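Local coordinates for clavulanic acid biosynthesis oligopeptide binding protein 2 (Streptomyces clavuligerus, PDB 2WOL) that probably binds peptides as an extracellular solute-binding protein of family 5 and belongs to the pathway that makes the beta-lactamase inhibitor clavulanic acid, at residues S40-S45 / E221-L226; T348-P353 / Q360-Y365; D495-T500 / E508-V513. All coordinates share one frame; numbering follows the deposited sequence.

Contact 1: S40-S45 / E221-L226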
loop_
_atom_site.group_PDB
_atom_site.type_symbol
_atom_site.label_atom_id
_atom_site.label_comp_id
_atom_site.label_asym_id
_atom_site.label_seq_id
_atom_site.Cartn_x
_atom_site.Cartn_y
_atom_site.Cartn_z
ATOM N N SER A 40 8.369 -3.228 15.504
ATOM C CA SER A 40 7.839 -2.583 16.700
ATOM C C SER A 40 6.425 -3.063 17.008
ATOM O O SER A 40 5.917 -2.831 18.105
ATOM C CB SER A 40 7.868 -1.057 16.560
ATOM O OG SER A 40 6.821 -0.581 15.734
ATOM N N ALA A 41 5.802 -3.725 16.035
ATOM C CA ALA A 41 4.418 -4.175 16.144
ATOM C C ALA A 41 4.286 -5.641 15.761
ATOM O O ALA A 41 5.051 -6.151 14.944
ATOM C CB ALA A 41 3.522 -3.322 15.272
ATOM N N ASP A 42 3.309 -6.315 16.360
ATOM C CA ASP A 42 2.966 -7.683 15.991
ATOM C C ASP A 42 2.249 -7.668 14.641
ATOM O O ASP A 42 1.724 -6.635 14.214
ATOM C CB ASP A 42 2.051 -8.283 17.070
ATOM C CG ASP A 42 2.091 -9.810 17.118
ATOM O OD1 ASP A 42 2.667 -10.453 16.220
ATOM O OD2 ASP A 42 1.522 -10.370 18.080
ATOM N N VAL A 43 2.237 -8.812 13.966
ATOM C CA VAL A 43 1.403 -8.979 12.782
ATOM C C VAL A 43 -0.059 -8.715 13.144
ATOM O O VAL A 43 -0.479 -8.964 14.281
ATOM C CB VAL A 43 1.543 -10.401 12.172
ATOM C CG1 VAL A 43 2.987 -10.670 11.772
ATOM C CG2 VAL A 43 1.040 -11.482 13.139
ATOM N N ASP A 44 -0.828 -8.196 12.192
ATOM C CA ASP A 44 -2.269 -8.066 12.402
ATOM C C ASP A 44 -2.971 -9.425 12.305
ATOM O O ASP A 44 -3.949 -9.677 13.013
ATOM C CB ASP A 44 -2.903 -7.012 11.470
ATOM C CG ASP A 44 -2.602 -7.247 9.986
ATOM O OD1 ASP A 44 -1.714 -8.056 9.649
ATOM O OD2 ASP A 44 -3.263 -6.589 9.153
ATOM N N SER A 45 -2.451 -10.300 11.448
ATOM C CA SER A 45 -2.973 -11.656 11.289
ATOM C C SER A 45 -1.962 -12.552 10.582
ATOM O O SER A 45 -1.160 -12.074 9.769
ATOM C CB SER A 45 -4.282 -11.631 10.492
ATOM O OG SER A 45 -4.834 -12.932 10.383
ATOM N N GLU A 221 4.468 -16.180 19.150
ATOM C CA GLU A 221 4.124 -15.766 20.501
ATOM C C GLU A 221 3.696 -14.307 20.425
ATOM O O GLU A 221 4.530 -13.438 20.174
ATOM C CB GLU A 221 5.312 -15.947 21.454
ATOM C CG GLU A 221 4.966 -15.759 22.933
ATOM C CD GLU A 221 3.907 -16.739 23.420
ATOM O OE1 GLU A 221 4.073 -17.960 23.204
ATOM O OE2 GLU A 221 2.907 -16.287 24.022
ATOM N N PRO A 222 2.391 -14.033 20.616
ATOM C CA PRO A 222 1.862 -12.677 20.460
ATOM C C PRO A 222 2.698 -11.616 21.169
ATOM O O PRO A 222 3.127 -11.815 22.313
ATOM C CB PRO A 222 0.464 -12.780 21.075
ATOM C CG PRO A 222 0.062 -14.180 20.801
ATOM C CD PRO A 222 1.325 -14.989 20.979
ATOM N N ASP A 223 2.955 -10.518 20.453
ATOM C CA ASP A 223 3.713 -9.368 20.954
ATOM C C ASP A 223 5.155 -9.698 21.350
ATOM O O ASP A 223 5.812 -8.903 22.023
ATOM C CB ASP A 223 2.978 -8.696 22.125
ATOM C CG ASP A 223 1.591 -8.204 21.745
ATOM O OD1 ASP A 223 1.452 -7.529 20.703
ATOM O OD2 ASP A 223 0.634 -8.493 22.495
ATOM N N THR A 224 5.651 -10.855 20.917
ATOM C CA THR A 224 6.956 -11.331 21.373
ATOM C C THR A 224 7.860 -11.819 20.239
ATOM O O THR A 224 8.961 -11.291 20.044
ATOM C CB THR A 224 6.793 -12.424 22.458
ATOM O OG1 THR A 224 6.025 -11.894 23.546
ATOM C CG2 THR A 224 8.147 -12.895 22.976
ATOM N N LEU A 225 7.403 -12.824 19.499
ATOM C CA LEU A 225 8.217 -13.391 18.430
ATOM C C LEU A 225 7.406 -14.131 17.374
ATOM O O LEU A 225 6.266 -14.546 17.613
ATOM C CB LEU A 225 9.314 -14.308 19.004
ATOM C CG LEU A 225 8.924 -15.553 19.813
ATOM C CD1 LEU A 225 8.562 -16.730 18.911
ATOM C CD2 LEU A 225 10.065 -15.944 20.752
ATOM N N LEU A 226 8.018 -14.289 16.206
ATOM C CA LEU A 226 7.493 -15.130 15.146
ATOM C C LEU A 226 8.679 -15.815 14.493
ATOM O O LEU A 226 9.577 -15.150 13.969
ATOM C CB LEU A 226 6.714 -14.298 14.119
ATOM C CG LEU A 226 6.203 -15.021 12.869
ATOM C CD1 LEU A 226 5.139 -16.063 13.222
ATOM C CD2 LEU A 226 5.658 -14.013 11.873
#

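Contact 2: T348-P353 / Q360-Y365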
loop_
_atom_site.group_PDB
_atom_site.type_symbol
_atom_site.label_atom_id
_atom_site.label_comp_id
_atom_site.label_asym_id
_atom_site.label_seq_id
_atom_site.Cartn_x
_atom_site.Cartn_y
_atom_site.Cartn_z
ATOM N N THR A 348 5.270 17.535 -4.369
ATOM C CA THR A 348 4.459 17.206 -5.528
ATOM C C THR A 348 3.294 18.177 -5.673
ATOM O O THR A 348 2.728 18.623 -4.674
ATOM C CB THR A 348 3.955 15.740 -5.483
ATOM O OG1 THR A 348 3.253 15.436 -6.693
ATOM C CG2 THR A 348 3.036 15.500 -4.296
ATOM N N THR A 349 2.955 18.500 -6.920
ATOM C CA THR A 349 1.773 19.306 -7.229
ATOM C C THR A 349 0.671 18.458 -7.873
ATOM O O THR A 349 -0.379 18.973 -8.258
ATOM C CB THR A 349 2.112 20.478 -8.165
ATOM O OG1 THR A 349 2.571 19.964 -9.419
ATOM C CG2 THR A 349 3.199 21.357 -7.555
ATOM N N ALA A 350 0.922 17.157 -8.002
ATOM C CA ALA A 350 -0.078 16.221 -8.509
ATOM C C ALA A 350 -0.126 14.948 -7.654
ATOM O O ALA A 350 0.548 14.855 -6.627
ATOM C CB ALA A 350 0.185 15.899 -9.975
ATOM N N LEU A 351 -0.922 13.975 -8.092
ATOM C CA LEU A 351 -1.276 12.835 -7.247
ATOM C C LEU A 351 -0.446 11.572 -7.488
ATOM O O LEU A 351 0.095 11.002 -6.542
ATOM C CB LEU A 351 -2.776 12.530 -7.366
ATOM C CG LEU A 351 -3.724 13.721 -7.150
ATOM C CD1 LEU A 351 -5.139 13.374 -7.570
ATOM C CD2 LEU A 351 -3.710 14.202 -5.704
ATOM N N PHE A 352 -0.347 11.140 -8.746
ATOM C CA PHE A 352 0.354 9.892 -9.081
ATOM C C PHE A 352 1.820 9.907 -8.661
ATOM O O PHE A 352 2.528 10.884 -8.920
ATOM C CB PHE A 352 0.316 9.620 -10.590
ATOM C CG PHE A 352 -1.039 9.239 -11.128
ATOM C CD1 PHE A 352 -1.536 9.864 -12.269
ATOM C CD2 PHE A 352 -1.806 8.246 -10.517
ATOM C CE1 PHE A 352 -2.781 9.517 -12.792
ATOM C CE2 PHE A 352 -3.053 7.895 -11.038
ATOM C CZ PHE A 352 -3.536 8.534 -12.173
ATOM N N PRO A 353 2.285 8.821 -8.017
ATOM C CA PRO A 353 3.726 8.623 -7.836
ATOM C C PRO A 353 4.412 8.395 -9.189
ATOM O O PRO A 353 3.769 7.908 -10.123
ATOM C CB PRO A 353 3.806 7.347 -6.986
ATOM C CG PRO A 353 2.450 7.166 -6.407
ATOM C CD PRO A 353 1.500 7.734 -7.411
ATOM N N GLN A 360 2.556 12.610 -14.628
ATOM C CA GLN A 360 2.620 13.740 -15.552
ATOM C C GLN A 360 2.931 15.046 -14.835
ATOM O O GLN A 360 2.746 15.156 -13.619
ATOM C CB GLN A 360 1.284 13.887 -16.289
ATOM C CG GLN A 360 0.124 14.257 -15.356
ATOM C CD GLN A 360 -1.207 14.412 -16.066
ATOM O OE1 GLN A 360 -1.269 14.832 -17.225
ATOM N NE2 GLN A 360 -2.289 14.081 -15.364
ATOM N N ASP A 361 3.380 16.035 -15.608
ATOM C CA ASP A 361 3.487 17.409 -15.129
ATOM C C ASP A 361 2.092 17.997 -15.038
ATOM O O ASP A 361 1.393 18.108 -16.048
ATOM C CB ASP A 361 4.311 18.259 -16.092
ATOM C CG ASP A 361 5.772 17.890 -16.098
ATOM O OD1 ASP A 361 6.207 17.087 -15.242
ATOM O OD2 ASP A 361 6.486 18.423 -16.974
ATOM N N LEU A 362 1.689 18.363 -13.827
ATOM C CA LEU A 362 0.371 18.928 -13.606
ATOM C C LEU A 362 0.439 19.828 -12.382
ATOM O O LEU A 362 0.689 19.359 -11.272
ATOM C CB LEU A 362 -0.665 17.809 -13.418
ATOM C CG LEU A 362 -2.128 18.195 -13.179
ATOM C CD1 LEU A 362 -2.744 18.906 -14.383
ATOM C CD2 LEU A 362 -2.932 16.960 -12.817
ATOM N N ASP A 363 0.252 21.128 -12.603
ATOM C CA ASP A 363 0.296 22.109 -11.524
ATOM C C ASP A 363 -0.722 23.205 -11.810
ATOM O O ASP A 363 -0.379 24.281 -12.298
ATOM C CB ASP A 363 1.714 22.681 -11.373
ATOM C CG ASP A 363 1.866 23.589 -10.160
ATOM O OD1 ASP A 363 1.001 23.561 -9.256
ATOM O OD2 ASP A 363 2.866 24.337 -10.115
ATOM N N LEU A 364 -1.984 22.913 -11.512
ATOM C CA LEU A 364 -3.072 23.833 -11.824
ATOM C C LEU A 364 -3.081 25.071 -10.941
ATOM O O LEU A 364 -3.559 26.125 -11.368
ATOM C CB LEU A 364 -4.434 23.125 -11.765
ATOM C CG LEU A 364 -4.670 21.983 -12.762
ATOM C CD1 LEU A 364 -6.122 21.521 -12.697
ATOM C CD2 LEU A 364 -4.311 22.384 -14.198
ATOM N N TYR A 365 -2.553 24.941 -9.722
ATOM C CA TYR A 365 -2.562 26.033 -8.748
ATOM C C TYR A 365 -1.159 26.345 -8.222
ATOM O O TYR A 365 -0.847 26.048 -7.069
ATOM C CB TYR A 365 -3.541 25.717 -7.605
ATOM C CG TYR A 365 -4.828 25.120 -8.118
ATOM C CD1 TYR A 365 -5.149 23.783 -7.874
ATOM C CD2 TYR A 365 -5.701 25.881 -8.894
ATOM C CE1 TYR A 365 -6.330 23.226 -8.366
ATOM C CE2 TYR A 365 -6.869 25.335 -9.396
ATOM C CZ TYR A 365 -7.181 24.009 -9.131
ATOM O OH TYR A 365 -8.355 23.493 -9.636
HETATM O O HOH W 1 -2.233 20.416 -9.970
#

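Contact 3: D495-T500 / E508-V513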
loop_
_atom_site.group_PDB
_atom_site.type_symbol
_atom_site.label_atom_id
_atom_site.label_comp_id
_atom_site.label_asym_id
_atom_site.label_seq_id
_atom_site.Cartn_x
_atom_site.Cartn_y
_atom_site.Cartn_z
ATOM N N ASP A 495 -13.850 3.704 -15.765
ATOM C CA ASP A 495 -14.417 2.525 -16.419
ATOM C C ASP A 495 -13.740 2.260 -17.763
ATOM O O ASP A 495 -13.435 1.112 -18.091
ATOM C CB ASP A 495 -15.933 2.674 -16.594
ATOM C CG ASP A 495 -16.698 2.506 -15.287
ATOM O OD1 ASP A 495 -16.106 2.042 -14.286
ATOM O OD2 ASP A 495 -17.906 2.834 -15.264
ATOM N N GLU A 496 -13.482 3.319 -18.532
ATOM C CA GLU A 496 -12.828 3.157 -19.832
ATOM C C GLU A 496 -11.425 2.555 -19.718
ATOM O O GLU A 496 -11.067 1.668 -20.495
ATOM C CB GLU A 496 -12.792 4.468 -20.621
ATOM C CG GLU A 496 -12.406 4.267 -22.083
ATOM C CD GLU A 496 -12.484 5.529 -22.921
ATOM O OE1 GLU A 496 -13.094 6.526 -22.475
ATOM O OE2 GLU A 496 -11.928 5.511 -24.041
ATOM N N THR A 497 -10.638 3.021 -18.746
ATOM C CA THR A 497 -9.288 2.479 -18.543
ATOM C C THR A 497 -9.322 0.968 -18.311
ATOM O O THR A 497 -8.463 0.241 -18.807
ATOM C CB THR A 497 -8.531 3.146 -17.359
ATOM O OG1 THR A 497 -9.102 2.738 -16.109
ATOM C CG2 THR A 497 -8.541 4.666 -17.462
ATOM N N LEU A 498 -10.336 0.510 -17.578
ATOM C CA LEU A 498 -10.430 -0.889 -17.156
ATOM C C LEU A 498 -10.627 -1.890 -18.298
ATOM O O LEU A 498 -10.289 -3.066 -18.147
ATOM C CB LEU A 498 -11.508 -1.062 -16.082
ATOM C CG LEU A 498 -11.180 -0.436 -14.721
ATOM C CD1 LEU A 498 -12.383 -0.484 -13.797
ATOM C CD2 LEU A 498 -9.965 -1.096 -14.070
ATOM N N HIS A 499 -11.156 -1.423 -19.431
ATOM C CA HIS A 499 -11.288 -2.271 -20.624
ATOM C C HIS A 499 -10.340 -1.886 -21.762
ATOM O O HIS A 499 -10.371 -2.502 -22.833
ATOM C CB HIS A 499 -12.739 -2.316 -21.124
ATOM C CG HIS A 499 -13.212 -1.040 -21.748
ATOM N ND1 HIS A 499 -14.191 -0.254 -21.180
ATOM C CD2 HIS A 499 -12.851 -0.419 -22.897
ATOM C CE1 HIS A 499 -14.408 0.798 -21.949
ATOM N NE2 HIS A 499 -13.605 0.723 -22.995
ATOM N N THR A 500 -9.509 -0.870 -21.539
ATOM C CA THR A 500 -8.542 -0.434 -22.546
ATOM C C THR A 500 -7.316 -1.343 -22.493
ATOM O O THR A 500 -6.619 -1.404 -21.477
ATOM C CB THR A 500 -8.153 1.060 -22.368
ATOM O OG1 THR A 500 -9.328 1.874 -22.471
ATOM C CG2 THR A 500 -7.155 1.504 -23.433
ATOM N N GLU A 508 -3.020 7.708 -20.961
ATOM C CA GLU A 508 -3.586 9.000 -21.355
ATOM C C GLU A 508 -4.955 9.243 -20.734
ATOM O O GLU A 508 -5.270 10.364 -20.342
ATOM C CB GLU A 508 -3.658 9.141 -22.881
ATOM C CG GLU A 508 -2.318 9.446 -23.548
ATOM C CD GLU A 508 -1.606 10.645 -22.931
ATOM O OE1 GLU A 508 -2.187 11.755 -22.912
ATOM O OE2 GLU A 508 -0.462 10.473 -22.464
ATOM N N LEU A 509 -5.766 8.193 -20.653
ATOM C CA LEU A 509 -7.054 8.277 -19.977
ATOM C C LEU A 509 -6.866 8.602 -18.498
ATOM O O LEU A 509 -7.582 9.434 -17.950
ATOM C CB LEU A 509 -7.845 6.980 -20.147
ATOM C CG LEU A 509 -8.438 6.717 -21.535
ATOM C CD1 LEU A 509 -8.800 5.247 -21.673
ATOM C CD2 LEU A 509 -9.645 7.612 -21.822
ATOM N N TRP A 510 -5.890 7.953 -17.862
ATOM C CA TRP A 510 -5.603 8.214 -16.452
ATOM C C TRP A 510 -5.117 9.636 -16.203
ATOM O O TRP A 510 -5.439 10.229 -15.172
ATOM C CB TRP A 510 -4.624 7.190 -15.881
ATOM C CG TRP A 510 -5.304 5.929 -15.451
ATOM C CD1 TRP A 510 -5.136 4.681 -15.979
ATOM C CD2 TRP A 510 -6.273 5.793 -14.399
ATOM N NE1 TRP A 510 -5.933 3.777 -15.320
ATOM C CE2 TRP A 510 -6.643 4.432 -14.347
ATOM C CE3 TRP A 510 -6.857 6.690 -13.489
ATOM C CZ2 TRP A 510 -7.577 3.944 -13.427
ATOM C CZ3 TRP A 510 -7.785 6.203 -12.574
ATOM C CH2 TRP A 510 -8.137 4.845 -12.550
ATOM N N ARG A 511 -4.360 10.178 -17.153
ATOM C CA ARG A 511 -3.930 11.572 -17.090
ATOM C C ARG A 511 -5.112 12.531 -17.141
ATOM O O ARG A 511 -5.119 13.544 -16.443
ATOM C CB ARG A 511 -2.921 11.888 -18.194
ATOM C CG ARG A 511 -1.570 11.281 -17.926
ATOM C CD ARG A 511 -0.606 11.464 -19.067
ATOM N NE ARG A 511 0.720 11.044 -18.630
ATOM C CZ ARG A 511 1.761 10.838 -19.428
ATOM N NH1 ARG A 511 1.651 10.995 -20.741
ATOM N NH2 ARG A 511 2.918 10.459 -18.901
ATOM N N ALA A 512 -6.114 12.200 -17.956
ATOM C CA ALA A 512 -7.347 12.979 -18.008
ATOM C C ALA A 512 -8.115 12.898 -16.684
ATOM O O ALA A 512 -8.652 13.903 -16.214
ATOM C CB ALA A 512 -8.229 12.530 -19.168
ATOM N N VAL A 513 -8.165 11.708 -16.086
ATOM C CA VAL A 513 -8.781 11.550 -14.764
ATOM C C VAL A 513 -8.106 12.454 -13.735
ATOM O O VAL A 513 -8.776 13.208 -13.033
ATOM C CB VAL A 513 -8.747 10.087 -14.260
ATOM C CG1 VAL A 513 -9.297 9.986 -12.837
ATOM C CG2 VAL A 513 -9.537 9.179 -15.194
HETATM O O HOH W 2 -7.034 0.944 -15.298
#

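Contact 1: S40-S45 / E221-L226
At the turn of a beta hairpin with a classic bulge, the carboxylate of Asp-42 takes the backbone N-H of Asp-223 and so ties the loop 40-45 to the chain reversal 221-226. Asp-42 OD2 lies 2.8 Å from Asp-223 N in a nearly straight bond (163° at the hydrogen), yet the N-H arrives from above the carboxylate plane, 62° out of it. The same oxygen rests against Pro-222 CA at 3.3 Å. What sends the carboxylate across is the first torsion of Asp-42, which puts CG anti to the backbone N (chi1 -156°); OD1 meanwhile turns back to its own chain and takes a weak bond from Val-43 N. The turn residue Asp-223 has a left-handed backbone, and its OD1 comes to 3.9 Å from Asp-42 OD2, a proximity of like charges that the N-H bond probably offsets in part. In the bulge, Glu-221 O accepts from both Thr-224 N and Leu-225 N, while Thr-224 OG1 donates to Pro-222 O within the turn. Beside the carboxylate Val-43 CG1 meets Leu-226 CD2 at 4.3 Å. Val-43 also packs on Trp-55 and Val-56 of helix 54-63, and Leu-226 on Leu-59 of that helix and on Val-217 of strand 215-221, so both side chains join the loop after strand 34-39 and the hairpin of the five-stranded mixed sheet to one helix; Asp-42 touches Ile-253 of strand 248-253.

Contact 2: T348-P353 / Q360-Y365
Two irregular segments pass each other with CA atoms 5.3 Å apart at Thr-349 and Asp-363 and 5.8 Å at Ala-350 and Leu-362, and no direct backbone hydrogen bond joins them. Instead the carbonyl of Leu-362 is held by a side chain: Thr-349 OG1 donates to Leu-362 O over 2.7 Å, from above the carbonyl plane, 37° out of it. With chi1 at 63°, the hydroxyl of Thr-349 sits between its backbone N and carbonyl carbon, and CG2 is swung against the carboxylate of Asp-363, whose OD1 lies 3.5 Å from Thr-349 CB; the two side chains cross at about a right angle. A water supplies the second tie, donating to Thr-349 O and accepting from Leu-364 N, both at 2.9 Å. The two segments are limbs of one loop folded back against helix 503-520; it leads to helix 375-384 from strand 346-347, which pairs antiparallel with strand 523-534 in the seven-stranded mixed sheet of the solute-binding-protein fold. Glu-514 of helix 503-520 receives the N-H groups of Leu-351 and Phe-352 through OE2, and Gln-360 NE2 through OE1. On the buried side Ala-350 CB faces Leu-362 CB at 4.0 Å, with Ala-350 packed on Glu-514 and Leu-362 on Arg-515.

Contact 3: D495-T500 / E508-V513
One face of the Trp-510 indole carries the methyl of Thr-497: CG2 stands 3.6 Å from the centroid of the five-membered ring and 14° off its normal, a CH-pi contact. In the plane of the indole, at its edge, sits a water that accepts from Trp-510 NE1 over 3.0 Å and donates to Thr-497 OG1 over 2.9 Å. Glu-496 O lies over the centre of the His-499 ring. A chi1 of 71° turns the Thr-497 methyl onto the indole and sets OG1 above its border, 3.3 Å from Trp-510 CZ2, from where it meets the water; the hydroxyl is also hydrogen-bonded to Ile-494 O, one turn back. Thr-497 CG2 slides past Leu-509 CB at 3.6 Å. The isobutyl end of Leu-509 spreads over two neighbours: CD2 lies across the extended Glu-496 side chain, 3.7 Å from OE1, and CD1 meets Thr-500 OG1 tip to tip at 3.5 Å. That hydroxyl donates to Glu-496 O, which takes His-499 N on its other face, so the carbonyl is gripped twice. Helices 488-499 and 503-520 form an antiparallel hairpin; the axes of the short segments run at 164° and approach to 9.6 Å, and Trp-510 also packs on Glu-460 and Tyr-461 of helix 460-468. With no direct hydrogen bond between the segments, cohesion is chiefly van der Waals, and the indole N-H and threonine hydroxyl are joined through one shared water, not directly.

The contacts follow one another along the chain in numerical order. Contact 1 stands apart, at the five-stranded mixed sheet on one side of the chain's centre, about 38 Å centre to centre from contact 2 and about 41 Å from contact 3, which lie together on the opposite side. Contacts 2 and 3, with centres about 17 Å apart, meet at helix 503-520, which supplies one segment of contact 3 and backs the loop of contact 2: Gln-360 NE2 probably bonds to Arg-511 O at 3.1 Å, and Phe-352 CE1 packs on Trp-510 O. Contact 1's distance from the others is consistent with the lobed build of periplasmic-type binding proteins, which generally enclose ligand between lobes.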